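Local coordinates for protein laccase (Uncultured bacterium, PDB 4F7K) that probably oxidises phenolic and related substrates while reducing molecular oxygen to water, at residues A[130-142]-A[165-178]. Numbering follows the deposited sequence.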
loop_
_atom_site.group_PDB
_atom_site.type_symbol
_atom_site.label_atom_id
_atom_site.label_comp_id
_atom_site.label_asym_id
_atom_site.label_seq_id
_atom_site.Cartn_x
_atom_site.Cartn_y
_atom_site.Cartn_z
ATOM N N ASP A 130 -20.815 4.927 -8.126
ATOM C CA ASP A 130 -21.073 4.148 -9.346
ATOM C C ASP A 130 -19.979 3.135 -9.698
ATOM O O ASP A 130 -20.277 2.064 -10.200
ATOM C CB ASP A 130 -21.335 5.077 -10.533
ATOM C CG ASP A 130 -22.532 5.954 -10.310
ATOM O OD1 ASP A 130 -23.607 5.405 -9.972
ATOM O OD2 ASP A 130 -22.400 7.184 -10.470
ATOM N N HIS A 131 -18.719 3.477 -9.445
ATOM C CA HIS A 131 -17.600 2.566 -9.727
ATOM C C HIS A 131 -16.564 2.666 -8.632
ATOM O O HIS A 131 -16.259 3.755 -8.142
ATOM C CB HIS A 131 -16.933 2.888 -11.062
ATOM C CG HIS A 131 -17.840 2.762 -12.245
ATOM N ND1 HIS A 131 -18.535 3.832 -12.767
ATOM C CD2 HIS A 131 -18.174 1.690 -13.000
ATOM C CE1 HIS A 131 -19.245 3.428 -13.802
ATOM N NE2 HIS A 131 -19.052 2.129 -13.961
ATOM N N ASP A 132 -16.025 1.513 -8.267
ATOM C CA ASP A 132 -15.044 1.382 -7.224
ATOM C C ASP A 132 -13.809 0.771 -7.880
ATOM O O ASP A 132 -13.767 -0.434 -8.124
ATOM C CB ASP A 132 -15.621 0.486 -6.118
ATOM C CG ASP A 132 -14.688 0.330 -4.919
ATOM O OD1 ASP A 132 -13.440 0.557 -5.037
ATOM O OD2 ASP A 132 -15.220 -0.052 -3.844
ATOM N N LEU A 133 -12.812 1.621 -8.151
ATOM C CA LEU A 133 -11.614 1.233 -8.917
ATOM C C LEU A 133 -10.355 1.288 -8.062
ATOM O O LEU A 133 -10.232 2.143 -7.177
ATOM C CB LEU A 133 -11.429 2.126 -10.159
ATOM C CG LEU A 133 -12.710 2.336 -10.986
ATOM C CD1 LEU A 133 -12.621 3.516 -11.967
ATOM C CD2 LEU A 133 -13.170 1.048 -11.700
ATOM N N ILE A 134 -9.432 0.363 -8.329
ATOM C CA ILE A 134 -8.177 0.289 -7.600
ATOM C C ILE A 134 -7.070 0.767 -8.527
ATOM O O ILE A 134 -6.985 0.309 -9.658
ATOM C CB ILE A 134 -7.924 -1.167 -7.138
ATOM C CG1 ILE A 134 -8.923 -1.563 -6.033
ATOM C CG2 ILE A 134 -6.463 -1.392 -6.719
ATOM C CD1 ILE A 134 -9.118 -3.077 -5.873
ATOM N N ILE A 135 -6.217 1.669 -8.041
ATOM C CA ILE A 135 -5.183 2.272 -8.857
ATOM C C ILE A 135 -3.838 1.983 -8.224
ATOM O O ILE A 135 -3.460 2.626 -7.215
ATOM C CB ILE A 135 -5.313 3.832 -8.942
ATOM C CG1 ILE A 135 -6.782 4.286 -8.987
ATOM C CG2 ILE A 135 -4.446 4.384 -10.085
ATOM C CD1 ILE A 135 -7.556 3.780 -10.128
ATOM N N MET A 136 -3.105 1.061 -8.847
ATOM C CA MET A 136 -1.801 0.652 -8.366
ATOM C C MET A 136 -0.732 1.338 -9.212
ATOM O O MET A 136 -0.648 1.153 -10.461
ATOM C CB MET A 136 -1.668 -0.886 -8.358
ATOM C CG MET A 136 -2.523 -1.563 -7.256
ATOM S SD MET A 136 -2.929 -3.327 -7.606
ATOM C CE MET A 136 -4.127 -3.220 -8.961
ATOM N N ILE A 137 0.054 2.170 -8.554
ATOM C CA ILE A 137 1.075 2.916 -9.263
ATOM C C ILE A 137 2.428 2.283 -8.980
ATOM O O ILE A 137 2.772 2.021 -7.833
ATOM C CB ILE A 137 1.052 4.416 -8.889
ATOM C CG1 ILE A 137 -0.358 4.984 -9.116
ATOM C CG2 ILE A 137 2.089 5.198 -9.696
ATOM C CD1 ILE A 137 -0.554 6.463 -8.673
ATOM N N ASP A 138 3.172 1.987 -10.041
ATOM C CA ASP A 138 4.475 1.320 -9.891
ATOM C C ASP A 138 5.387 1.931 -10.957
ATOM O O ASP A 138 4.926 2.547 -11.919
ATOM C CB ASP A 138 4.275 -0.194 -10.107
ATOM C CG ASP A 138 5.347 -1.072 -9.446
ATOM O OD1 ASP A 138 6.332 -0.518 -8.869
ATOM O OD2 ASP A 138 5.162 -2.347 -9.531
ATOM N N ASP A 139 6.690 1.819 -10.791
ATOM C CA ASP A 139 7.529 2.132 -11.944
ATOM C C ASP A 139 8.446 0.990 -12.317
ATOM O O ASP A 139 8.548 0.005 -11.587
ATOM C CB ASP A 139 8.253 3.447 -11.764
ATOM C CG ASP A 139 9.454 3.304 -10.955
ATOM O OD1 ASP A 139 9.346 2.575 -9.938
ATOM O OD2 ASP A 139 10.483 3.886 -11.361
ATOM N N TRP A 140 9.050 1.060 -13.495
ATOM C CA TRP A 140 9.744 -0.121 -13.998
ATOM C C TRP A 140 10.925 0.293 -14.872
ATOM O O TRP A 140 10.872 1.297 -15.562
ATOM C CB TRP A 140 8.854 -1.025 -14.875
ATOM C CG TRP A 140 7.714 -1.762 -14.254
ATOM C CD1 TRP A 140 7.689 -3.052 -13.797
ATOM C CD2 TRP A 140 6.389 -1.262 -14.122
ATOM N NE1 TRP A 140 6.413 -3.365 -13.328
ATOM C CE2 TRP A 140 5.608 -2.270 -13.525
ATOM C CE3 TRP A 140 5.792 -0.043 -14.447
ATOM C CZ2 TRP A 140 4.273 -2.102 -13.263
ATOM C CZ3 TRP A 140 4.483 0.128 -14.194
ATOM C CH2 TRP A 140 3.721 -0.882 -13.587
ATOM N N ARG A 141 11.969 -0.508 -14.834
ATOM C CA ARG A 141 13.074 -0.359 -15.772
ATOM C C ARG A 141 12.971 -1.589 -16.635
ATOM O O ARG A 141 13.215 -2.707 -16.180
ATOM C CB ARG A 141 14.395 -0.269 -15.018
ATOM N N ILE A 142 12.513 -1.383 -17.860
ATOM C CA ILE A 142 12.231 -2.497 -18.800
ATOM C C ILE A 142 13.104 -2.365 -20.044
ATOM O O ILE A 142 13.169 -1.284 -20.615
ATOM C CB ILE A 142 10.745 -2.505 -19.278
ATOM C CG1 ILE A 142 9.789 -2.293 -18.133
ATOM C CG2 ILE A 142 10.380 -3.818 -19.930
ATOM C CD1 ILE A 142 8.281 -2.380 -18.545
ATOM N N GLY A 165 14.306 7.516 -12.934
ATOM C CA GLY A 165 13.026 6.850 -13.073
ATOM C C GLY A 165 12.356 7.164 -14.382
ATOM O O GLY A 165 12.061 8.341 -14.682
ATOM N N ASN A 166 12.091 6.104 -15.146
ATOM C CA ASN A 166 11.626 6.291 -16.500
ATOM C C ASN A 166 10.207 5.825 -16.885
ATOM O O ASN A 166 9.481 6.582 -17.527
ATOM C CB ASN A 166 12.663 5.802 -17.524
ATOM C CG ASN A 166 12.571 6.579 -18.799
ATOM O OD1 ASN A 166 11.674 7.410 -18.937
ATOM N ND2 ASN A 166 13.497 6.354 -19.732
ATOM N N PHE A 167 9.846 4.585 -16.574
ATOM C CA PHE A 167 8.534 4.098 -16.962
ATOM C C PHE A 167 7.706 3.845 -15.708
ATOM O O PHE A 167 8.017 2.971 -14.929
ATOM C CB PHE A 167 8.632 2.844 -17.850
ATOM C CG PHE A 167 7.353 2.529 -18.568
ATOM C CD1 PHE A 167 6.931 3.322 -19.637
ATOM C CD2 PHE A 167 6.534 1.479 -18.141
ATOM C CE1 PHE A 167 5.722 3.058 -20.282
ATOM C CE2 PHE A 167 5.326 1.201 -18.769
ATOM C CZ PHE A 167 4.907 1.989 -19.832
ATOM N N ALA A 168 6.694 4.672 -15.494
ATOM C CA ALA A 168 5.836 4.586 -14.315
ATOM C C ALA A 168 4.427 4.464 -14.858
ATOM O O ALA A 168 4.134 5.066 -15.862
ATOM C CB ALA A 168 6.003 5.826 -13.469
ATOM N N ARG A 169 3.597 3.619 -14.250
ATOM C CA ARG A 169 2.220 3.462 -14.671
ATOM C C ARG A 169 1.302 3.308 -13.501
ATOM O O ARG A 169 1.680 2.704 -12.499
ATOM C CB ARG A 169 2.022 2.206 -15.521
ATOM C CG ARG A 169 2.075 2.440 -16.993
ATOM C CD ARG A 169 1.814 1.140 -17.701
ATOM N NE ARG A 169 0.407 1.015 -17.954
ATOM C CZ ARG A 169 -0.207 -0.087 -18.357
ATOM N NH1 ARG A 169 0.476 -1.229 -18.579
ATOM N NH2 ARG A 169 -1.526 -0.034 -18.531
ATOM N N ALA A 170 0.096 3.833 -13.677
ATOM C CA ALA A 170 -1.037 3.605 -12.811
ATOM C C ALA A 170 -1.899 2.509 -13.446
ATOM O O ALA A 170 -2.493 2.716 -14.468
ATOM C CB ALA A 170 -1.856 4.909 -12.677
ATOM N N LEU A 171 -1.948 1.341 -12.832
ATOM C CA LEU A 171 -2.748 0.234 -13.327
ATOM C C LEU A 171 -4.096 0.300 -12.668
ATOM O O LEU A 171 -4.177 0.404 -11.443
ATOM C CB LEU A 171 -2.087 -1.094 -12.987
ATOM C CG LEU A 171 -0.660 -1.208 -13.545
ATOM C CD1 LEU A 171 0.047 -2.423 -12.999
ATOM C CD2 LEU A 171 -0.677 -1.303 -15.053
ATOM N N VAL A 172 -5.141 0.228 -13.491
ATOM C CA VAL A 172 -6.495 0.442 -13.048
ATOM C C VAL A 172 -7.185 -0.910 -13.027
ATOM O O VAL A 172 -7.102 -1.672 -13.990
ATOM C CB VAL A 172 -7.256 1.436 -13.995
ATOM C CG1 VAL A 172 -8.652 1.658 -13.516
ATOM C CG2 VAL A 172 -6.522 2.788 -14.045
ATOM N N GLU A 173 -7.804 -1.232 -11.905
ATOM C CA GLU A 173 -8.485 -2.515 -11.753
ATOM C C GLU A 173 -9.856 -2.285 -11.156
ATOM O O GLU A 173 -9.941 -1.728 -10.066
ATOM C CB GLU A 173 -7.675 -3.448 -10.853
ATOM C CG GLU A 173 -8.394 -4.768 -10.485
ATOM C CD GLU A 173 -8.748 -5.608 -11.691
ATOM O OE1 GLU A 173 -7.861 -5.842 -12.535
ATOM O OE2 GLU A 173 -9.925 -6.036 -11.794
ATOM N N PRO A 174 -10.932 -2.677 -11.876
ATOM C CA PRO A 174 -10.903 -3.228 -13.251
ATOM C C PRO A 174 -10.856 -2.099 -14.278
ATOM O O PRO A 174 -11.088 -0.947 -13.919
ATOM C CB PRO A 174 -12.243 -3.961 -13.354
ATOM C CG PRO A 174 -13.186 -3.067 -12.517
ATOM C CD PRO A 174 -12.317 -2.581 -11.352
ATOM N N VAL A 175 -10.532 -2.416 -15.524
ATOM C CA VAL A 175 -10.653 -1.451 -16.605
ATOM C C VAL A 175 -12.098 -1.476 -17.064
ATOM O O VAL A 175 -12.614 -2.482 -17.568
ATOM C CB VAL A 175 -9.743 -1.764 -17.798
ATOM C CG1 VAL A 175 -10.128 -0.863 -18.982
ATOM C CG2 VAL A 175 -8.252 -1.601 -17.390
ATOM N N THR A 176 -12.762 -0.362 -16.867
ATOM C CA THR A 176 -14.173 -0.345 -17.016
ATOM C C THR A 176 -14.470 1.025 -17.578
ATOM O O THR A 176 -13.749 1.971 -17.283
ATOM C CB THR A 176 -14.848 -0.657 -15.647
ATOM O OG1 THR A 176 -15.984 -1.497 -15.858
ATOM C CG2 THR A 176 -15.250 0.604 -14.874
ATOM N N PRO A 177 -15.498 1.130 -18.427
ATOM C CA PRO A 177 -15.793 2.452 -18.951
ATOM C C PRO A 177 -16.638 3.218 -17.944
ATOM O O PRO A 177 -17.555 2.657 -17.343
ATOM C CB PRO A 177 -16.583 2.158 -20.228
ATOM C CG PRO A 177 -17.204 0.795 -20.010
ATOM C CD PRO A 177 -16.469 0.112 -18.881
ATOM N N VAL A 178 -16.313 4.489 -17.764
ATOM C CA VAL A 178 -16.968 5.334 -16.770
ATOM C C VAL A 178 -17.681 6.486 -17.494
ATOM O O VAL A 178 -17.237 6.920 -18.564
ATOM C CB VAL A 178 -15.909 5.779 -15.721
ATOM C CG1 VAL A 178 -16.186 7.142 -15.117
ATOM C CG2 VAL A 178 -15.760 4.713 -14.646
HETATM O O HOH W 1 11.117 4.192 -13.790
#
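Trp-140 lays the benzo edge of its indole across strand 167-173: CZ3 meets Arg-169 CB at 3.5 Å, and CH2 reaches CD1 of Leu-171, which comes from the opposite direction. With CG beside the backbone N (chi1 -68°), the ring reaches back along the strand and across toward Arg-169, and Asp-138 CB lies over its rim. Leu-171 CD2 in turn sits over the centre of the Arg-169 guanidinium. Strands 131-140 and 167-173 pair antiparallel through seven backbone hydrogen bonds, from Ile-134 N to Glu-173 O (2.8 Å) down to Trp-140 N to Phe-167 O. On the other side of the sheet, Ala-170 CB touches both Ile-135 CG2 (3.7 Å) and Ile-137 CG1. Past the cis peptide before Pro-174 the pairing stops. Val-178 CG2 sits over one face of the His-131 imidazole, offset toward the rim, a CH-pi contact 3.7 Å from the centroid, while Thr-176 CG2 touches CD2. With an alanine in place of His-131, both methyls would probably lose their ring partner and a gap would open there. In this cupredoxin-type beta-sandwich, strand 167-173 edges its sheet; strand 131-140 continues inward to strand 183-190, with Ile-134 and Met-136 against strand 116-122 and Ile-137 and Ala-170 against strand 256-261.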